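Local coordinates for transcriptional regulator, MerR family (PDB 3GP4), which probably binds promoter DNA as a dimer and regulates transcription, as a member of the MerR family of helix-turn-helix regulators, at residues I25-P30 / A64-L69; R56-S61 / I91-R96. One frame throughout, in Å; residues are numbered along the deposited sequence.

Contact 1: I25-P30 / A64-L69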
ATOM      1  N   ILE A  25      21.180  -8.881   7.441  1.00 24.38           N
ATOM      2  CA  ILE A  25      20.997  -9.169   6.013  1.00 26.27           C
ATOM      3  C   ILE A  25      21.523  -8.070   5.060  1.00 25.25           C
ATOM      4  O   ILE A  25      21.417  -8.184   3.839  1.00 26.08           O
ATOM      5  CB  ILE A  25      19.553  -9.588   5.665  1.00 25.98           C
ATOM      6  CG1 ILE A  25      18.570  -8.423   5.777  1.00 27.62           C
ATOM      7  CG2 ILE A  25      19.163 -10.913   6.412  1.00 31.49           C
ATOM      8  CD1 ILE A  25      17.367  -8.648   4.852  1.00 29.93           C
ATOM      9  N   GLY A  26      22.093  -7.028   5.645  1.00 24.82           N
ATOM     10  CA  GLY A  26      22.723  -5.961   4.888  1.00 24.84           C
ATOM     11  C   GLY A  26      21.808  -4.863   4.393  1.00 25.27           C
ATOM     12  O   GLY A  26      22.036  -4.302   3.304  1.00 26.47           O
ATOM     13  N   LEU A  27      20.767  -4.561   5.157  1.00 23.36           N
ATOM     14  CA  LEU A  27      19.931  -3.398   4.862  1.00 23.88           C
ATOM     15  C   LEU A  27      20.525  -2.116   5.427  1.00 23.83           C
ATOM     16  O   LEU A  27      20.363  -1.043   4.846  1.00 25.43           O
ATOM     17  CB  LEU A  27      18.552  -3.599   5.436  1.00 23.19           C
ATOM     18  CG  LEU A  27      17.679  -4.525   4.567  1.00 23.61           C
ATOM     19  CD1 LEU A  27      16.422  -4.860   5.411  1.00 23.45           C
ATOM     20  CD2 LEU A  27      17.253  -3.886   3.255  1.00 20.89           C
ATOM     21  N   ILE A  28      21.245  -2.243   6.533  1.00 24.16           N
ATOM     22  CA  ILE A  28      21.969  -1.100   7.131  1.00 24.88           C
ATOM     23  C   ILE A  28      23.438  -1.469   7.289  1.00 25.35           C
ATOM     24  O   ILE A  28      23.795  -2.660   7.283  1.00 26.14           O
ATOM     25  CB  ILE A  28      21.372  -0.632   8.480  1.00 25.53           C
ATOM     26  CG1 ILE A  28      21.612  -1.682   9.594  1.00 24.65           C
ATOM     27  CG2 ILE A  28      19.880  -0.235   8.271  1.00 22.36           C
ATOM     28  CD1 ILE A  28      20.953  -1.387  10.968  1.00 25.50           C
ATOM     29  N   PRO A  29      24.303  -0.451   7.377  1.00 26.27           N
ATOM     30  CA  PRO A  29      25.739  -0.773   7.489  1.00 26.92           C
ATOM     31  C   PRO A  29      26.073  -1.488   8.812  1.00 27.45           C
ATOM     32  O   PRO A  29      25.373  -1.297   9.807  1.00 27.44           O
ATOM     33  CB  PRO A  29      26.422   0.603   7.412  1.00 27.50           C
ATOM     34  CG  PRO A  29      25.428   1.511   6.754  1.00 27.76           C
ATOM     35  CD  PRO A  29      24.053   0.984   7.163  1.00 25.42           C
ATOM     36  N   PRO A  30      27.153  -2.299   8.846  1.00 27.65           N
ATOM     37  CA  PRO A  30      27.508  -2.953  10.104  1.00 27.78           C
ATOM     38  C   PRO A  30      27.696  -1.942  11.234  1.00 27.38           C
ATOM     39  O   PRO A  30      28.236  -0.873  11.026  1.00 26.72           O
ATOM     40  CB  PRO A  30      28.855  -3.605   9.788  1.00 27.46           C
ATOM     41  CG  PRO A  30      28.824  -3.803   8.314  1.00 28.63           C
ATOM     42  CD  PRO A  30      28.172  -2.548   7.813  1.00 28.36           C
ATOM     43  N   ALA A  64      16.327  -4.616  -3.488  1.00 26.19           N
ATOM     44  CA  ALA A  64      16.799  -3.331  -4.033  1.00 25.95           C
ATOM     45  C   ALA A  64      17.568  -2.587  -2.942  1.00 25.45           C
ATOM     46  O   ALA A  64      18.628  -2.009  -3.214  1.00 26.22           O
ATOM     47  CB  ALA A  64      15.632  -2.488  -4.546  1.00 26.07           C
ATOM     48  N   LEU A  65      17.048  -2.624  -1.711  1.00 24.20           N
ATOM     49  CA  LEU A  65      17.619  -1.845  -0.601  1.00 24.49           C
ATOM     50  C   LEU A  65      18.975  -2.442  -0.188  1.00 24.81           C
ATOM     51  O   LEU A  65      19.901  -1.694   0.142  1.00 23.53           O
ATOM     52  CB  LEU A  65      16.665  -1.784   0.589  1.00 24.35           C
ATOM     53  CG  LEU A  65      15.381  -0.950   0.325  1.00 25.93           C
ATOM     54  CD1 LEU A  65      14.442  -1.142   1.478  1.00 27.17           C
ATOM     55  CD2 LEU A  65      15.712   0.531   0.164  1.00 28.09           C
ATOM     56  N   ILE A  66      19.065  -3.769  -0.233  1.00 24.20           N
ATOM     57  CA  ILE A  66      20.344  -4.466   0.022  1.00 24.47           C
ATOM     58  C   ILE A  66      21.379  -4.066  -1.025  1.00 24.36           C
ATOM     59  O   ILE A  66      22.533  -3.750  -0.657  1.00 25.70           O
ATOM     60  CB  ILE A  66      20.161  -5.991   0.150  1.00 24.23           C
ATOM     61  CG1 ILE A  66      19.424  -6.303   1.469  1.00 26.04           C
ATOM     62  CG2 ILE A  66      21.521  -6.744   0.215  1.00 23.47           C
ATOM     63  CD1 ILE A  66      18.921  -7.765   1.586  1.00 27.58           C
ATOM     64  N   ASP A  67      20.979  -4.024  -2.303  1.00 24.40           N
ATOM     65  CA  ASP A  67      21.891  -3.586  -3.408  1.00 25.29           C
ATOM     66  C   ASP A  67      22.373  -2.168  -3.200  1.00 24.67           C
ATOM     67  O   ASP A  67      23.547  -1.869  -3.463  1.00 23.58           O
ATOM     68  CB  ASP A  67      21.223  -3.615  -4.814  1.00 25.31           C
ATOM     69  CG  ASP A  67      21.252  -4.979  -5.474  1.00 27.18           C
ATOM     70  OD1 ASP A  67      21.647  -5.974  -4.837  1.00 31.49           O
ATOM     71  OD2 ASP A  67      20.858  -5.059  -6.662  1.00 26.24           O
ATOM     72  N   TYR A  68      21.467  -1.297  -2.766  1.00 23.61           N
ATOM     73  CA  TYR A  68      21.765   0.125  -2.578  1.00 24.55           C
ATOM     74  C   TYR A  68      22.814   0.313  -1.491  1.00 24.88           C
ATOM     75  O   TYR A  68      23.827   1.016  -1.698  1.00 24.24           O
ATOM     76  CB  TYR A  68      20.486   0.905  -2.237  1.00 24.35           C
ATOM     77  CG  TYR A  68      20.747   2.369  -1.991  1.00 25.20           C
ATOM     78  CD1 TYR A  68      20.908   3.244  -3.045  1.00 25.01           C
ATOM     79  CD2 TYR A  68      20.847   2.865  -0.690  1.00 27.91           C
ATOM     80  CE1 TYR A  68      21.155   4.596  -2.833  1.00 26.01           C
ATOM     81  CE2 TYR A  68      21.104   4.218  -0.463  1.00 29.54           C
ATOM     82  CZ  TYR A  68      21.246   5.077  -1.555  1.00 28.36           C
ATOM     83  OH  TYR A  68      21.495   6.430  -1.356  1.00 29.55           O
ATOM     84  N   LEU A  69      22.600  -0.327  -0.342  1.00 25.13           N
ATOM     85  CA  LEU A  69      23.648  -0.337   0.693  1.00 26.57           C
ATOM     86  C   LEU A  69      24.980  -0.957   0.213  1.00 26.48           C
ATOM     87  O   LEU A  69      26.052  -0.360   0.464  1.00 25.84           O
ATOM     88  CB  LEU A  69      23.174  -1.001   1.986  1.00 26.40           C
ATOM     89  CG  LEU A  69      24.256  -0.917   3.068  1.00 29.61           C
ATOM     90  CD1 LEU A  69      24.523   0.517   3.492  1.00 30.56           C
ATOM     91  CD2 LEU A  69      23.824  -1.716   4.230  1.00 32.40           C
TER
HETATM   92  O   HOH W   1      23.960  -4.623   1.650  1.00 27.39           O
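Leu-69, Ile-66 and Leu-27 carry most of the packing between the turn that follows helix 16-25 and one side of helix 62-74. The CG of Leu-69 stands anti to its backbone N (chi1 -176°), which sets CG toward the loop. Its CD1 rests on the ring of Pro-29, 3.5 Å from Pro-29 CG, while Leu-69 CD2 lies beside the backbone of the loop, 3.3 Å from Gly-26 O. Although the CB of Leu-27 points away from the helix, its branched end turns back, and CD2 fits between Leu-65 and Ile-66. Leu-27 CD2 approaches Leu-65 CB to 3.4 Å, tighter than ordinary van der Waals contact, and Ile-66 CG1 to 3.7 Å. Trp-48 of helix 43-57 touches both Pro-29 and Leu-69, and Tyr-22 packs on Leu-27, so the buried Leu-27, Leu-65 and Leu-69 extend the apolar interior between the helices.

The other half, around the partly exposed Ile-25, Gly-26 and Ile-66, is looser and wetter. Here the CD1 atoms of Ile-25 and Ile-66 meet at 3.7 Å, the two side chains crossing at about a right angle, and Ile-66 CD1 also lies beside the carbonyl O of Ile-25. A water donates to Gly-26 O at 2.6 Å and to Ile-66 O, joining the two backbones where no direct polar bond does. Gly-26 has positive phi (85°), a conformation in which a CB would jam against the preceding carbonyl O; this lets the chain turn sharply and run past the helix. The Schellman motif that ends helix 16-25, packed against helix 62-74, joins two helices of the helix-turn-helix domain characteristic of MerR regulators.

Contact 2: R56-S61 / I91-R96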
ATOM      1  N   ARG A  56      10.827   0.375   3.328  1.00 25.28           N
ATOM      2  CA  ARG A  56      10.166  -0.923   3.388  1.00 26.28           C
ATOM      3  C   ARG A  56       8.650  -0.781   3.523  1.00 27.15           C
ATOM      4  O   ARG A  56       7.904  -1.555   2.917  1.00 25.91           O
ATOM      5  CB  ARG A  56      10.724  -1.770   4.540  1.00 25.85           C
ATOM      6  CG  ARG A  56      12.095  -2.370   4.208  1.00 27.35           C
ATOM      7  CD  ARG A  56      12.039  -3.395   3.083  1.00 26.81           C
ATOM      8  NE  ARG A  56      11.242  -4.557   3.483  1.00 31.96           N
ATOM      9  CZ  ARG A  56      10.276  -5.121   2.763  1.00 33.37           C
ATOM     10  NH1 ARG A  56       9.949  -4.670   1.560  1.00 34.29           N
ATOM     11  NH2 ARG A  56       9.631  -6.162   3.264  1.00 36.41           N
ATOM     12  N   ARG A  57       8.232   0.164   4.363  1.00 27.11           N
ATOM     13  CA  ARG A  57       6.822   0.453   4.605  1.00 28.86           C
ATOM     14  C   ARG A  57       6.172   0.907   3.303  1.00 27.47           C
ATOM     15  O   ARG A  57       5.038   0.554   3.039  1.00 25.89           O
ATOM     16  CB  ARG A  57       6.710   1.511   5.696  1.00 29.81           C
ATOM     17  CG  ARG A  57       5.331   1.950   6.108  1.00 33.83           C
ATOM     18  CD  ARG A  57       5.456   2.532   7.525  1.00 41.11           C
ATOM     19  NE  ARG A  57       4.164   2.938   8.053  1.00 46.58           N
ATOM     20  CZ  ARG A  57       3.871   4.146   8.543  1.00 49.21           C
ATOM     21  NH1 ARG A  57       4.795   5.105   8.623  1.00 49.51           N
ATOM     22  NH2 ARG A  57       2.635   4.384   8.971  1.00 49.71           N
ATOM     23  N   ALA A  58       6.912   1.643   2.465  1.00 26.53           N
ATOM     24  CA  ALA A  58       6.432   2.028   1.121  1.00 26.89           C
ATOM     25  C   ALA A  58       6.528   0.947   0.030  1.00 26.43           C
ATOM     26  O   ALA A  58       6.194   1.219  -1.129  1.00 26.78           O
ATOM     27  CB  ALA A  58       7.122   3.307   0.652  1.00 26.41           C
ATOM     28  N   GLY A  59       7.055  -0.230   0.391  1.00 26.22           N
ATOM     29  CA  GLY A  59       7.109  -1.420  -0.479  1.00 24.75           C
ATOM     30  C   GLY A  59       8.334  -1.542  -1.365  1.00 24.89           C
ATOM     31  O   GLY A  59       8.343  -2.325  -2.310  1.00 24.71           O
ATOM     32  N   LEU A  60       9.377  -0.752  -1.103  1.00 25.36           N
ATOM     33  CA  LEU A  60      10.621  -0.956  -1.868  1.00 26.83           C
ATOM     34  C   LEU A  60      11.118  -2.339  -1.520  1.00 27.88           C
ATOM     35  O   LEU A  60      11.105  -2.738  -0.340  1.00 28.78           O
ATOM     36  CB  LEU A  60      11.695   0.090  -1.520  1.00 26.21           C
ATOM     37  CG  LEU A  60      11.576   1.400  -2.318  1.00 26.85           C
ATOM     38  CD1 LEU A  60      10.365   2.223  -1.878  1.00 29.28           C
ATOM     39  CD2 LEU A  60      12.873   2.250  -2.203  1.00 24.44           C
ATOM     40  N   SER A  61      11.570  -3.080  -2.528  1.00 30.40           N
ATOM     41  CA  SER A  61      12.001  -4.448  -2.268  1.00 30.87           C
ATOM     42  C   SER A  61      13.245  -4.503  -1.403  1.00 30.97           C
ATOM     43  O   SER A  61      14.129  -3.625  -1.483  1.00 30.42           O
ATOM     44  CB  SER A  61      12.167  -5.270  -3.559  1.00 33.31           C
ATOM     45  OG  SER A  61      13.502  -5.291  -4.070  1.00 30.40           O
ATOM     46  N   ILE A  91      10.076   5.234  -9.953  1.00 26.93           N
ATOM     47  CA  ILE A  91       9.047   4.923 -10.983  1.00 29.02           C
ATOM     48  C   ILE A  91       8.023   3.902 -10.439  1.00 28.74           C
ATOM     49  O   ILE A  91       6.793   4.103 -10.563  1.00 28.99           O
ATOM     50  CB  ILE A  91       9.718   4.400 -12.268  1.00 28.81           C
ATOM     51  CG1 ILE A  91      10.382   5.569 -13.007  1.00 30.16           C
ATOM     52  CG2 ILE A  91       8.732   3.599 -13.159  1.00 32.74           C
ATOM     53  CD1 ILE A  91      11.280   5.111 -14.151  1.00 37.00           C
ATOM     54  N   GLU A  92       8.536   2.826  -9.850  1.00 27.98           N
ATOM     55  CA  GLU A  92       7.676   1.737  -9.372  1.00 28.66           C
ATOM     56  C   GLU A  92       6.809   2.175  -8.203  1.00 26.96           C
ATOM     57  O   GLU A  92       5.634   1.746  -8.097  1.00 27.13           O
ATOM     58  CB  GLU A  92       8.498   0.498  -9.027  1.00 28.66           C
ATOM     59  CG  GLU A  92       9.181  -0.082 -10.286  1.00 33.12           C
ATOM     60  CD  GLU A  92      10.119  -1.241 -10.023  1.00 39.04           C
ATOM     61  OE1 GLU A  92      10.035  -1.881  -8.956  1.00 42.71           O
ATOM     62  OE2 GLU A  92      10.943  -1.530 -10.918  1.00 41.04           O
ATOM     63  N   LEU A  93       7.373   2.989  -7.313  1.00 23.93           N
ATOM     64  CA  LEU A  93       6.602   3.533  -6.193  1.00 24.33           C
ATOM     65  C   LEU A  93       5.528   4.494  -6.727  1.00 24.46           C
ATOM     66  O   LEU A  93       4.377   4.464  -6.251  1.00 24.71           O
ATOM     67  CB  LEU A  93       7.500   4.247  -5.144  1.00 21.12           C
ATOM     68  CG  LEU A  93       6.782   4.983  -3.973  1.00 24.01           C
ATOM     69  CD1 LEU A  93       5.775   4.093  -3.165  1.00 22.82           C
ATOM     70  CD2 LEU A  93       7.791   5.611  -3.007  1.00 21.71           C
ATOM     71  N   LYS A  94       5.902   5.355  -7.678  1.00 25.16           N
ATOM     72  CA  LYS A  94       4.927   6.307  -8.269  1.00 26.85           C
ATOM     73  C   LYS A  94       3.777   5.520  -8.906  1.00 27.14           C
ATOM     74  O   LYS A  94       2.611   5.889  -8.729  1.00 28.16           O
ATOM     75  CB  LYS A  94       5.563   7.216  -9.330  1.00 27.81           C
ATOM     76  CG  LYS A  94       4.561   8.130 -10.119  1.00 28.35           C
ATOM     77  CD  LYS A  94       3.806   9.024  -9.117  1.00 29.10           C
ATOM     78  CE  LYS A  94       3.288  10.358  -9.741  1.00 34.16           C
ATOM     79  NZ  LYS A  94       2.129  10.175 -10.644  1.00 35.29           N
ATOM     80  N   ASN A  95       4.103   4.448  -9.615  1.00 27.23           N
ATOM     81  CA  ASN A  95       3.063   3.603 -10.206  1.00 28.45           C
ATOM     82  C   ASN A  95       2.131   3.000  -9.145  1.00 28.47           C
ATOM     83  O   ASN A  95       0.905   3.087  -9.326  1.00 28.40           O
ATOM     84  CB  ASN A  95       3.637   2.576 -11.164  1.00 28.79           C
ATOM     85  CG  ASN A  95       4.237   3.231 -12.405  1.00 32.69           C
ATOM     86  OD1 ASN A  95       3.970   4.404 -12.671  1.00 36.38           O
ATOM     87  ND2 ASN A  95       5.063   2.491 -13.149  1.00 34.40           N
ATOM     88  N   ARG A  96       2.686   2.481  -8.041  1.00 26.48           N
ATOM     89  CA  ARG A  96       1.878   1.968  -6.904  1.00 26.73           C
ATOM     90  C   ARG A  96       0.928   3.006  -6.315  1.00 27.54           C
ATOM     91  O   ARG A  96      -0.282   2.714  -6.077  1.00 26.67           O
ATOM     92  CB  ARG A  96       2.749   1.356  -5.799  1.00 27.29           C
ATOM     93  CG  ARG A  96       3.371  -0.001  -6.152  1.00 28.24           C
ATOM     94  CD  ARG A  96       3.962  -0.714  -4.911  1.00 27.76           C
ATOM     95  NE  ARG A  96       5.035   0.036  -4.224  1.00 30.06           N
ATOM     96  CZ  ARG A  96       6.311   0.074  -4.630  1.00 28.22           C
ATOM     97  NH1 ARG A  96       6.683  -0.546  -5.734  1.00 29.41           N
ATOM     98  NH2 ARG A  96       7.215   0.756  -3.933  1.00 27.05           N
TER
HETATM   99  O   HOH W   2       3.398   0.203  -1.689  1.00 46.44           O
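A mixed contact, one arginine-to-carbonyl hydrogen bond beside a small apolar patch, joins the turn between helices 43-57 and 62-74 to the long helix 79-130. The bond runs from Arg-96 NH2 to Ala-58 O at 3.0 Å, with an N-H...O angle of 150°. The oxygen lies near the guanidinium plane, at its edge, though tilted somewhat out of it. The arginine chain bends at chi3 (-60°), which carries NE back toward the turn. A water donates to the same Ala-58 O and accepts a weak bond from Arg-96 NE, giving the carbonyl two donors. Gly-59 O lies over one face of the guanidinium, toward its rim; Leu-93 CA lies over the opposite face, likewise toward the rim.

Next to the polar pair, Leu-93 CD1 reaches Ala-58 O at 3.5 Å and Ala-58 CB at 4.1 Å; Leu-60 CD1 adds a more distant apolar approach to Leu-93 CD2. Leu-60 CD1 also passes Arg-96 NH2, the two side chains crossing at about a right angle. Arg-56 braces the turn, its NH1 donating in the guanidinium plane to Leu-60 O at 2.9 Å. Ala-103 and Leu-104 of the second subunit touch Ala-58 and Leu-93.

Gly-59, at positive phi, forms the Schellman motif that ends helix 43-57. Because Ala-58 O lies at that C-terminal end, the helix dipole would be expected to strengthen its attraction for the guanidinium, so that a hydrogen bond with some ion-dipole character probably ties the DNA-binding domain to the long helix, which packs on the second subunit.

How the contacts relate
Contact 1 is mainly apolar and belongs to the helix-turn-helix domain, its water-bridged half partly exposed. Contact 2, about 17 Å away between centres, lies nearer the middle of the chain and relies on an arginine; it is the more buried of the two despite its smaller interface, although Gly-59 is exposed. In each, a Schellman glycine ends a helix and opens the turn, after helices 16-25 and 43-57 respectively. Helix 62-74 connects them: Leu-65 of contact 1 packs through CD1 on Arg-56 CD and through CD2 on Leu-60 CD2. Contact 1 thus joins parts of one domain, whereas contact 2 joins that domain to the long helix beside the second subunit.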